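Local atomic coordinates of biotin transporter BioY (Lactococcus lactis subsp. cremoris, PDB entry 4DVE), a protein that binds biotin in the membrane and probably serves as the substrate-binding S component of an energy-coupling factor ABC transporter. Residues Phe111-Gly114 / Phe115-Lys119; Glu131-Ile134 / Val135-Phe138; Asp173-Lys176 / Ala177-Val181. One frame throughout, in Å; residues are numbered along the deposited sequence.

Interaction 1. Residues Phe111-Gly114 / Phe115-Lys119; sequences FLIG and FFLKK. With BNG (nonyl beta-D-glucopyranoside), chain F.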
ATOM      1  N   PHE A 111       7.870  -3.116  -1.586  1.00 32.69           N
ATOM      2  CA  PHE A 111       9.264  -3.513  -1.593  1.00 34.23           C
ATOM      3  C   PHE A 111       9.831  -3.521  -0.164  1.00 34.99           C
ATOM      4  O   PHE A 111      10.450  -4.476   0.280  1.00 35.75           O
ATOM      5  CB  PHE A 111      10.110  -2.579  -2.477  1.00 35.03           C
ATOM      6  CG  PHE A 111      11.557  -2.861  -2.346  1.00 40.43           C
ATOM      7  CD1 PHE A 111      12.360  -2.095  -1.513  1.00 42.95           C
ATOM      8  CD2 PHE A 111      12.103  -3.991  -2.953  1.00 43.92           C
ATOM      9  CE1 PHE A 111      13.705  -2.408  -1.344  1.00 45.85           C
ATOM     10  CE2 PHE A 111      13.446  -4.310  -2.791  1.00 46.22           C
ATOM     11  CZ  PHE A 111      14.240  -3.521  -1.975  1.00 47.54           C
ATOM     12  N   LEU A 112       9.600  -2.438   0.560  1.00 34.07           N
ATOM     13  CA  LEU A 112      10.066  -2.345   1.925  1.00 33.38           C
ATOM     14  C   LEU A 112       9.468  -3.409   2.808  1.00 32.42           C
ATOM     15  O   LEU A 112      10.195  -4.068   3.543  1.00 35.82           O
ATOM     16  CB  LEU A 112       9.789  -0.953   2.492  1.00 31.51           C
ATOM     17  CG  LEU A 112      10.608   0.135   1.800  1.00 34.21           C
ATOM     18  CD1 LEU A 112      10.067   1.551   2.131  1.00 32.35           C
ATOM     19  CD2 LEU A 112      12.082   0.017   2.184  1.00 32.82           C
ATOM     20  N   ILE A 113       8.150  -3.558   2.783  1.00 32.27           N
ATOM     21  CA  ILE A 113       7.484  -4.568   3.616  1.00 32.82           C
ATOM     22  C   ILE A 113       7.990  -5.985   3.252  1.00 34.20           C
ATOM     23  O   ILE A 113       8.401  -6.760   4.125  1.00 35.99           O
ATOM     24  CB  ILE A 113       5.945  -4.482   3.496  1.00 32.33           C
ATOM     25  CG1 ILE A 113       5.434  -3.195   4.183  1.00 33.46           C
ATOM     26  CG2 ILE A 113       5.285  -5.720   4.106  1.00 31.07           C
ATOM     27  CD1 ILE A 113       3.925  -2.976   4.099  1.00 32.29           C
ATOM     28  N   GLY A 114       7.995  -6.292   1.961  1.00 34.78           N
ATOM     29  CA  GLY A 114       8.423  -7.612   1.470  1.00 35.07           C
ATOM     30  C   GLY A 114       9.881  -7.912   1.804  1.00 35.84           C
ATOM     31  O   GLY A 114      10.230  -9.036   2.215  1.00 35.06           O
ATOM     32  N   PHE A 115      10.731  -6.912   1.612  1.00 35.79           N
ATOM     33  CA  PHE A 115      12.149  -7.035   1.913  1.00 40.05           C
ATOM     34  C   PHE A 115      12.437  -7.370   3.391  1.00 42.53           C
ATOM     35  O   PHE A 115      13.266  -8.236   3.689  1.00 39.97           O
ATOM     36  CB  PHE A 115      12.892  -5.741   1.559  1.00 41.77           C
ATOM     37  CG  PHE A 115      14.366  -5.805   1.853  1.00 45.19           C
ATOM     38  CD1 PHE A 115      15.252  -6.325   0.917  1.00 48.55           C
ATOM     39  CD2 PHE A 115      14.867  -5.346   3.060  1.00 46.47           C
ATOM     40  CE1 PHE A 115      16.620  -6.405   1.198  1.00 50.99           C
ATOM     41  CE2 PHE A 115      16.222  -5.424   3.347  1.00 48.79           C
ATOM     42  CZ  PHE A 115      17.100  -5.962   2.415  1.00 50.86           C
ATOM     43  N   PHE A 116      11.783  -6.664   4.313  1.00 39.04           N
ATOM     44  CA  PHE A 116      12.025  -6.915   5.725  1.00 40.31           C
ATOM     45  C   PHE A 116      11.327  -8.169   6.258  1.00 40.43           C
ATOM     46  O   PHE A 116      11.863  -8.829   7.181  1.00 39.49           O
ATOM     47  CB  PHE A 116      11.748  -5.670   6.570  1.00 40.85           C
ATOM     48  CG  PHE A 116      12.816  -4.628   6.433  1.00 44.34           C
ATOM     49  CD1 PHE A 116      14.075  -4.830   7.021  1.00 49.49           C
ATOM     50  CD2 PHE A 116      12.625  -3.508   5.652  1.00 43.71           C
ATOM     51  CE1 PHE A 116      15.083  -3.893   6.878  1.00 50.88           C
ATOM     52  CE2 PHE A 116      13.623  -2.566   5.501  1.00 46.13           C
ATOM     53  CZ  PHE A 116      14.857  -2.756   6.117  1.00 51.09           C
ATOM     54  N   LEU A 117      10.167  -8.516   5.693  1.00 36.82           N
ATOM     55  CA  LEU A 117       9.500  -9.768   6.061  1.00 40.91           C
ATOM     56  C   LEU A 117      10.399 -10.963   5.724  1.00 45.13           C
ATOM     57  O   LEU A 117      10.530 -11.896   6.518  1.00 47.64           O
ATOM     58  CB  LEU A 117       8.160  -9.958   5.339  1.00 39.10           C
ATOM     59  CG  LEU A 117       7.020  -9.036   5.772  1.00 41.64           C
ATOM     60  CD1 LEU A 117       5.760  -9.392   4.966  1.00 38.73           C
ATOM     61  CD2 LEU A 117       6.786  -9.055   7.287  1.00 38.73           C
ATOM     62  N   LYS A 118      11.006 -10.890   4.542  1.00 45.59           N
ATOM     63  CA  LYS A 118      11.904 -11.920   4.006  1.00 49.53           C
ATOM     64  C   LYS A 118      13.196 -11.954   4.813  1.00 54.80           C
ATOM     65  O   LYS A 118      13.566 -13.002   5.343  1.00 56.13           O
ATOM     66  CB  LYS A 118      12.139 -11.592   2.528  1.00 48.61           C
ATOM     67  CG  LYS A 118      12.878 -12.579   1.696  1.00 52.33           C
ATOM     68  CD  LYS A 118      12.680 -12.239   0.225  1.00 51.86           C
ATOM     69  CE  LYS A 118      13.889 -12.670  -0.574  1.00 54.65           C
ATOM     70  NZ  LYS A 118      13.866 -12.142  -1.955  1.00 58.86           N
ATOM     71  N   LYS A 119      13.831 -10.793   4.996  1.00 56.51           N
ATOM     72  CA  LYS A 119      15.113 -10.689   5.714  1.00 58.65           C
ATOM     73  C   LYS A 119      15.061 -11.065   7.208  1.00 61.09           C
ATOM     74  O   LYS A 119      16.026 -11.615   7.751  1.00 61.68           O
ATOM     75  CB  LYS A 119      15.666  -9.266   5.593  1.00 62.51           C
ATOM     76  CG  LYS A 119      17.081  -9.074   6.121  1.00 68.14           C
ATOM     77  CD  LYS A 119      17.331  -7.620   6.511  1.00 72.27           C
ATOM     78  CE  LYS A 119      18.752  -7.400   7.041  1.00 77.13           C
ATOM     79  NZ  LYS A 119      18.993  -5.955   7.351  1.00 78.75           N
TER
HETATM   80  C1  BNG F 203      14.513  -7.575  -4.580  0.75 74.38           C
HETATM   81  C2  BNG F 203      14.441  -8.953  -3.933  0.75 77.15           C
HETATM   82  C3  BNG F 203      15.053  -8.932  -2.538  0.75 77.13           C
HETATM   83  C4  BNG F 203      16.426  -8.271  -2.553  0.75 77.93           C
HETATM   84  C5  BNG F 203      16.379  -6.935  -3.283  0.75 78.31           C
HETATM   85  C6  BNG F 203      17.767  -6.310  -3.366  0.75 81.30           C
HETATM   86  C1' BNG F 203      13.792  -6.356  -6.471  0.75 66.06           C
HETATM   87  C2' BNG F 203      12.347  -6.250  -6.943  0.75 62.49           C
HETATM   88  C3' BNG F 203      12.235  -5.338  -8.158  0.75 61.87           C
HETATM   89  C4' BNG F 203      10.979  -4.477  -8.080  0.75 59.85           C
HETATM   90  C5' BNG F 203      10.312  -4.361  -9.446  0.75 59.22           C
HETATM   91  C6' BNG F 203       9.922  -2.918  -9.742  0.75 62.64           C
HETATM   92  C7' BNG F 203       8.590  -2.852 -10.477  0.75 61.41           C
HETATM   93  C8' BNG F 203       8.291  -1.431 -10.943  0.75 60.63           C
HETATM   94  C9' BNG F 203       6.908  -1.338 -11.548  0.75 56.16           C
HETATM   95  O1  BNG F 203      14.017  -7.650  -5.915  0.75 70.32           O
HETATM   96  O2  BNG F 203      13.073  -9.369  -3.848  0.75 78.39           O
HETATM   97  O3  BNG F 203      15.175 -10.274  -2.051  0.75 67.50           O
HETATM   98  O4  BNG F 203      16.871  -8.064  -1.207  0.75 84.49           O
HETATM   99  O5  BNG F 203      15.868  -7.130  -4.600  0.75 78.05           O
HETATM  100  O6  BNG F 203      18.069  -5.995  -4.730  0.75 83.01           O

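Interaction 2. Residues Glu131-Ile134 / Val135-Phe138; sequences ELII and VLLF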
ATOM      1  N   GLU A 131       5.455  -8.712  12.229  1.00 40.16           N
ATOM      2  CA  GLU A 131       4.893  -8.390  10.930  1.00 38.73           C
ATOM      3  C   GLU A 131       4.091  -7.079  10.988  1.00 38.31           C
ATOM      4  O   GLU A 131       4.216  -6.230  10.086  1.00 37.95           O
ATOM      5  CB  GLU A 131       4.003  -9.528  10.416  1.00 37.96           C
ATOM      6  CG  GLU A 131       3.384  -9.301   9.031  1.00 36.22           C
ATOM      7  CD  GLU A 131       3.173 -10.603   8.261  1.00 38.47           C
ATOM      8  OE1 GLU A 131       2.675 -10.583   7.103  1.00 38.66           O
ATOM      9  OE2 GLU A 131       3.510 -11.670   8.816  1.00 40.47           O
ATOM     10  N   LEU A 132       3.285  -6.924  12.039  1.00 38.15           N
ATOM     11  CA  LEU A 132       2.455  -5.733  12.221  1.00 38.63           C
ATOM     12  C   LEU A 132       3.329  -4.473  12.339  1.00 38.26           C
ATOM     13  O   LEU A 132       3.013  -3.438  11.768  1.00 35.59           O
ATOM     14  CB  LEU A 132       1.525  -5.864  13.447  1.00 39.26           C
ATOM     15  CG  LEU A 132       0.645  -4.642  13.781  1.00 40.84           C
ATOM     16  CD1 LEU A 132      -0.213  -4.198  12.590  1.00 37.03           C
ATOM     17  CD2 LEU A 132      -0.231  -4.907  15.012  1.00 42.21           C
ATOM     18  N   ILE A 133       4.436  -4.583  13.058  1.00 40.42           N
ATOM     19  CA  ILE A 133       5.324  -3.450  13.206  1.00 41.05           C
ATOM     20  C   ILE A 133       5.971  -3.066  11.866  1.00 37.94           C
ATOM     21  O   ILE A 133       6.082  -1.885  11.560  1.00 35.25           O
ATOM     22  CB  ILE A 133       6.382  -3.692  14.299  1.00 44.52           C
ATOM     23  CG1 ILE A 133       5.702  -3.844  15.677  1.00 47.58           C
ATOM     24  CG2 ILE A 133       7.420  -2.570  14.293  1.00 45.03           C
ATOM     25  CD1 ILE A 133       4.672  -2.763  16.017  1.00 49.43           C
ATOM     26  N   ILE A 134       6.390  -4.054  11.077  1.00 37.47           N
ATOM     27  CA  ILE A 134       6.923  -3.794   9.723  1.00 36.50           C
ATOM     28  C   ILE A 134       5.869  -3.120   8.837  1.00 34.16           C
ATOM     29  O   ILE A 134       6.156  -2.127   8.121  1.00 34.90           O
ATOM     30  CB  ILE A 134       7.470  -5.090   9.066  1.00 37.44           C
ATOM     31  CG1 ILE A 134       8.687  -5.594   9.847  1.00 40.80           C
ATOM     32  CG2 ILE A 134       7.830  -4.878   7.584  1.00 33.67           C
ATOM     33  CD1 ILE A 134       8.967  -7.078   9.599  1.00 43.37           C
ATOM     34  N   VAL A 135       4.638  -3.611   8.904  1.00 32.80           N
ATOM     35  CA  VAL A 135       3.567  -3.021   8.117  1.00 32.30           C
ATOM     36  C   VAL A 135       3.293  -1.580   8.576  1.00 32.99           C
ATOM     37  O   VAL A 135       3.147  -0.683   7.757  1.00 32.13           O
ATOM     38  CB  VAL A 135       2.278  -3.885   8.127  1.00 32.64           C
ATOM     39  CG1 VAL A 135       1.108  -3.118   7.491  1.00 30.72           C
ATOM     40  CG2 VAL A 135       2.526  -5.218   7.399  1.00 32.14           C
ATOM     41  N   LEU A 136       3.268  -1.358   9.885  1.00 34.25           N
ATOM     42  CA  LEU A 136       3.080  -0.013  10.449  1.00 36.76           C
ATOM     43  C   LEU A 136       4.195   0.928   9.972  1.00 35.81           C
ATOM     44  O   LEU A 136       3.944   2.058   9.493  1.00 33.46           O
ATOM     45  CB  LEU A 136       3.141  -0.095  11.976  1.00 41.96           C
ATOM     46  CG  LEU A 136       2.513   0.838  13.004  1.00 50.32           C
ATOM     47  CD1 LEU A 136       3.476   1.105  14.179  1.00 47.16           C
ATOM     48  CD2 LEU A 136       1.866   2.099  12.466  1.00 47.31           C
ATOM     49  N   LEU A 137       5.435   0.460  10.092  1.00 35.48           N
ATOM     50  CA  LEU A 137       6.572   1.312   9.756  1.00 37.66           C
ATOM     51  C   LEU A 137       6.530   1.764   8.295  1.00 34.04           C
ATOM     52  O   LEU A 137       6.689   2.972   7.996  1.00 33.08           O
ATOM     53  CB  LEU A 137       7.878   0.610  10.071  1.00 39.79           C
ATOM     54  CG  LEU A 137       9.181   1.341  10.299  1.00 46.55           C
ATOM     55  CD1 LEU A 137       9.082   2.387  11.425  1.00 49.89           C
ATOM     56  CD2 LEU A 137      10.238   0.275  10.662  1.00 51.33           C
ATOM     57  N   PHE A 138       6.292   0.823   7.397  1.00 32.51           N
ATOM     58  CA  PHE A 138       6.408   1.125   5.972  1.00 34.03           C
ATOM     59  C   PHE A 138       5.118   1.403   5.238  1.00 35.39           C
ATOM     60  O   PHE A 138       5.125   2.166   4.272  1.00 40.77           O
ATOM     61  CB  PHE A 138       7.217   0.070   5.277  1.00 34.93           C
ATOM     62  CG  PHE A 138       8.601  -0.072   5.836  1.00 37.86           C
ATOM     63  CD1 PHE A 138       9.493   0.973   5.766  1.00 39.90           C
ATOM     64  CD2 PHE A 138       9.010  -1.254   6.425  1.00 40.74           C
ATOM     65  CE1 PHE A 138      10.776   0.845   6.269  1.00 43.44           C
ATOM     66  CE2 PHE A 138      10.284  -1.385   6.945  1.00 44.02           C
ATOM     67  CZ  PHE A 138      11.170  -0.335   6.863  1.00 45.80           C
TER

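Interaction 3. Residues Asp173-Lys176 / Ala177-Val181; sequences DCIK and AILTV. With BTN (biotin), chain D.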
ATOM      1  N   ASP A 173      -5.499   4.098   9.653  1.00 33.72           N
ATOM      2  CA  ASP A 173      -4.329   3.400   9.096  1.00 34.60           C
ATOM      3  C   ASP A 173      -3.857   2.221   9.972  1.00 35.99           C
ATOM      4  O   ASP A 173      -3.429   1.181   9.424  1.00 32.35           O
ATOM      5  CB  ASP A 173      -3.183   4.350   8.761  1.00 33.83           C
ATOM      6  CG  ASP A 173      -3.494   5.256   7.549  1.00 35.21           C
ATOM      7  OD1 ASP A 173      -4.525   5.028   6.863  1.00 35.32           O
ATOM      8  OD2 ASP A 173      -2.726   6.230   7.288  1.00 36.36           O
ATOM      9  N   CYS A 174      -3.981   2.363  11.297  1.00 36.67           N
ATOM     10  CA  CYS A 174      -3.658   1.274  12.221  1.00 39.17           C
ATOM     11  C   CYS A 174      -4.621   0.106  12.104  1.00 38.96           C
ATOM     12  O   CYS A 174      -4.178  -1.062  12.106  1.00 37.96           O
ATOM     13  CB  CYS A 174      -3.608   1.752  13.679  1.00 41.60           C
ATOM     14  SG  CYS A 174      -2.096   2.667  14.032  0.79 46.63           S
ATOM     15  N   ILE A 175      -5.916   0.412  11.996  1.00 37.04           N
ATOM     16  CA  ILE A 175      -6.924  -0.613  11.714  1.00 39.01           C
ATOM     17  C   ILE A 175      -6.595  -1.352  10.402  1.00 37.46           C
ATOM     18  O   ILE A 175      -6.672  -2.589  10.361  1.00 37.43           O
ATOM     19  CB  ILE A 175      -8.353  -0.041  11.646  1.00 42.09           C
ATOM     20  CG1 ILE A 175      -8.821   0.432  13.029  1.00 47.30           C
ATOM     21  CG2 ILE A 175      -9.342  -1.074  11.109  1.00 43.09           C
ATOM     22  CD1 ILE A 175      -9.955   1.438  12.921  1.00 50.78           C
ATOM     23  N   LYS A 176      -6.239  -0.607   9.360  1.00 34.86           N
ATOM     24  CA  LYS A 176      -5.873  -1.208   8.061  1.00 35.67           C
ATOM     25  C   LYS A 176      -4.663  -2.105   8.188  1.00 34.83           C
ATOM     26  O   LYS A 176      -4.630  -3.154   7.577  1.00 33.67           O
ATOM     27  CB  LYS A 176      -5.602  -0.162   6.972  1.00 33.59           C
ATOM     28  CG  LYS A 176      -6.832   0.655   6.559  1.00 35.84           C
ATOM     29  CD  LYS A 176      -6.418   1.916   5.788  1.00 35.24           C
ATOM     30  CE  LYS A 176      -7.298   3.117   6.073  1.00 36.55           C
ATOM     31  NZ  LYS A 176      -6.768   4.352   5.440  1.00 33.81           N
ATOM     32  N   ALA A 177      -3.656  -1.669   8.940  1.00 34.36           N
ATOM     33  CA  ALA A 177      -2.435  -2.457   9.125  1.00 34.20           C
ATOM     34  C   ALA A 177      -2.728  -3.762   9.897  1.00 36.54           C
ATOM     35  O   ALA A 177      -2.156  -4.819   9.569  1.00 34.65           O
ATOM     36  CB  ALA A 177      -1.357  -1.638   9.842  1.00 32.89           C
ATOM     37  N   ILE A 178      -3.605  -3.679  10.913  1.00 38.66           N
ATOM     38  CA  ILE A 178      -3.985  -4.839  11.716  1.00 42.59           C
ATOM     39  C   ILE A 178      -4.741  -5.833  10.842  1.00 42.23           C
ATOM     40  O   ILE A 178      -4.483  -7.051  10.899  1.00 41.74           O
ATOM     41  CB  ILE A 178      -4.934  -4.514  12.910  1.00 43.67           C
ATOM     42  CG1 ILE A 178      -4.337  -3.571  13.968  1.00 50.23           C
ATOM     43  CG2 ILE A 178      -5.388  -5.772  13.611  1.00 45.71           C
ATOM     44  CD1 ILE A 178      -2.874  -3.713  14.241  1.00 52.80           C
ATOM     45  N   LEU A 179      -5.704  -5.331  10.075  1.00 41.44           N
ATOM     46  CA  LEU A 179      -6.483  -6.204   9.185  1.00 43.84           C
ATOM     47  C   LEU A 179      -5.579  -6.812   8.116  1.00 42.63           C
ATOM     48  O   LEU A 179      -5.784  -7.965   7.704  1.00 40.14           O
ATOM     49  CB  LEU A 179      -7.636  -5.439   8.515  1.00 44.94           C
ATOM     50  CG  LEU A 179      -8.819  -5.105   9.428  1.00 51.60           C
ATOM     51  CD1 LEU A 179      -9.739  -4.064   8.781  1.00 50.95           C
ATOM     52  CD2 LEU A 179      -9.582  -6.386   9.765  1.00 53.00           C
ATOM     53  N   THR A 180      -4.605  -6.021   7.650  1.00 39.42           N
ATOM     54  CA  THR A 180      -3.592  -6.519   6.706  1.00 39.02           C
ATOM     55  C   THR A 180      -2.869  -7.754   7.256  1.00 38.02           C
ATOM     56  O   THR A 180      -2.799  -8.789   6.591  1.00 37.57           O
ATOM     57  CB  THR A 180      -2.566  -5.430   6.313  1.00 37.15           C
ATOM     58  OG1 THR A 180      -3.203  -4.439   5.480  1.00 36.20           O
ATOM     59  CG2 THR A 180      -1.364  -6.045   5.560  1.00 36.03           C
ATOM     60  N   VAL A 181      -2.360  -7.660   8.477  1.00 39.33           N
ATOM     61  CA  VAL A 181      -1.627  -8.781   9.065  1.00 41.72           C
ATOM     62  C   VAL A 181      -2.544 -10.002   9.230  1.00 45.58           C
ATOM     63  O   VAL A 181      -2.179 -11.119   8.815  1.00 43.58           O
ATOM     64  CB  VAL A 181      -0.911  -8.394  10.365  1.00 43.77           C
ATOM     65  CG1 VAL A 181      -0.189  -9.612  10.994  1.00 44.54           C
ATOM     66  CG2 VAL A 181       0.072  -7.264  10.076  1.00 41.51           C
TER
HETATM   67  C11 BTN D 201      -5.498   9.633  -3.923  1.00 46.68           C
HETATM   68  O11 BTN D 201      -6.360   8.796  -4.278  1.00 51.06           O
HETATM   69  O12 BTN D 201      -5.398  10.710  -4.527  1.00 50.93           O
HETATM   70  C10 BTN D 201      -4.536   9.344  -2.756  1.00 39.01           C
HETATM   71  C9  BTN D 201      -5.148   9.627  -1.382  1.00 35.45           C
HETATM   72  C8  BTN D 201      -4.109   9.382  -0.263  1.00 32.37           C
HETATM   73  C7  BTN D 201      -4.775   9.359   1.122  1.00 30.76           C
HETATM   74  C2  BTN D 201      -3.791   9.084   2.244  1.00 31.08           C
HETATM   75  S1  BTN D 201      -3.153   7.402   2.147  0.99 30.51           S
HETATM   76  C6  BTN D 201      -2.604   7.479   3.838  1.00 29.89           C
HETATM   77  C5  BTN D 201      -3.622   8.338   4.628  1.00 28.81           C
HETATM   78  N1  BTN D 201      -4.665   7.518   5.187  1.00 28.24           N
HETATM   79  C3  BTN D 201      -5.861   7.765   4.660  1.00 30.27           C
HETATM   80  O3  BTN D 201      -6.913   7.206   4.973  1.00 31.45           O
HETATM   81  N2  BTN D 201      -5.722   8.742   3.746  1.00 29.37           N
HETATM   82  C4  BTN D 201      -4.373   9.236   3.643  1.00 27.64           C

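Interaction 1. Residues Phe111-Gly114 / Phe115-Lys119
Ile113 and Leu117 lie side by side one turn apart on helix 100-119, pointing the same way, and form the close-packed part of this contact. CD1 of Leu117 meets CG2 of Ile113 at 3.8 Å, and CG of Leu117 presses to 3.1 Å from Ile113 O. That carbonyl also accepts Leu117 N at 2.9 Å. Both side chains are buried, and Leu117 goes on to touch Glu131 and Ile134 of helix 128-155. Next along the chain is Gly114, also buried, whose O takes Lys118 N in the usual i to i+4 bond.

The other flank is looser. Phe111 and Phe115 both carry CG anti to the backbone N (chi1 172° and 180°), which sends their rings out from the helix in the same direction. The rings neither stack nor meet edge to face: their centroids are 5.8 Å apart with planes at 31°, and the nearest atoms, CZ of Phe111 and CD1 of Phe115, are 4.2 Å apart. CB of Phe115 sits over one face of the Phe111 ring.

A nonyl glucoside lies along this flank. Its C1 comes to the edge of the Phe111 ring, 3.9 Å from CE2, and its O4 to the edge of the Phe115 ring. The extended Lys118 chain brings NZ towards the sugar O3, but the spacing is too short to be trusted. These features are consistent with a membrane-spanning helix that packs on helix 128-155 through Leu117, while Phe111, Phe115 and Lys118, with Pro64 and Thr68 of helix 52-80, line a nonyl glucoside site.

Interaction 2. Residues Glu131-Ile134 / Val135-Phe138
Ile134 and Phe138, one turn apart on helix 128-155, cross obliquely, with the isoleucine's shorter branch directed at the rim of the ring. CG2 of Ile134 lies at the edge of the Phe138 ring, in its plane, 4.0 Å from CD2. Phe138 has CG beside the backbone N (chi1 -59°), which swings CD2 back over the preceding turn to 3.4 Å from Ile134 O. The same carbonyl accepts Phe138 N at 3.0 Å. CG of Leu137 stands 4.2 Å above one face of the ring, over its centre, while the Phe116 ring of helix 100-119 meets Phe138 with planes only about 10° apart.

CG2 of Val135 rests 3.3 Å from Glu131 O; by contrast, CD1 of Ile133 only comes within 4.4 Å of CD1 of Leu136.

Glu131 is the polar exception. Its buried carboxylate is engaged by two arginines, OE1 by Arg188 and OE2 by Arg185. Side chains meet one another here only through apolar groups, over a backbone held by i to i+4 bonds, whereas the one acidic group is answered by charges from outside these two turns, which probably favours its ionised form.

Interaction 3. Residues Asp173-Lys176 / Ala177-Val181
Two flat groups organise this turn of helix 170-189: the Lys176 carbonyl, which Thr180 N and Thr180 OG1 approach from opposite faces of its plane, and the Asp173 carboxylate, which meets the ureido ring of biotin end-on. Neither the carboxylate nor the ureido group lies over the other; their planes are turned by only about 23°. Biotin N1 donates to Asp173 OD1 at 3.0 Å and, more weakly, to OD2 at 3.1 Å. Lys176 NZ approaches Asp173 OD1 nearly along its C-O axis, in a salt bridge of 2.7 Å. The same NZ makes a weak bond of 2.9 Å to biotin O3 from a position well off the ureido plane. A bend at chi3 (-144°) in the Lys176 chain helps bring NZ there.

Ile49 O and Asn52 OD1 also accept from NZ, while Asn52 ND2 donates to Asp173 OD1. Biotin is further held by Ser99, Pro47 and Ile49.

One turn on, Thr180 OG1 reaches Lys176 O at 2.8 Å, so its buried hydroxyl is satisfied by its own helix. On the exposed flank Ile175 and Leu179 lie side by side, CG2 of Ile175 at 3.8 Å from CD1 of Leu179. A valine in place of Asp173 removes the carboxylate and would probably leave biotin N1 without its acceptor here and the Lys176 ammonium without its salt-bridge mate.

The chemistry implies that this pair matches the ureido group in part, the carboxylate taking N1-H and the ammonium facing O3 through a weak bond. Asp144 OD2 lies close to Asp173 OD2, and this might raise the proton affinity of either acid, an effect the lysine would tend to oppose.

From the N terminus the three contacts come in series, 111-119, then 131-138, then 173-181, none nesting within or crossing another. Each lies inside a single helix and closes no loop; the ties are made between helices. Interaction 1 touches interaction 2 where helix 100-119 packs on helix 128-155, the next long helix in the chain, with Leu112 reaching Phe138. Interaction 2 in turn touches interaction 3 through Leu132 against Val181 and Val135 against Ala177 of helix 170-189. Interactions 1 and 3 do not meet, their nearest atoms being about 6 Å apart. Helix 128-155 thus lies between helix 100-119, whose other flank holds a detergent, and helix 170-189, which carries Asp173 and Lys176 of the biotin site.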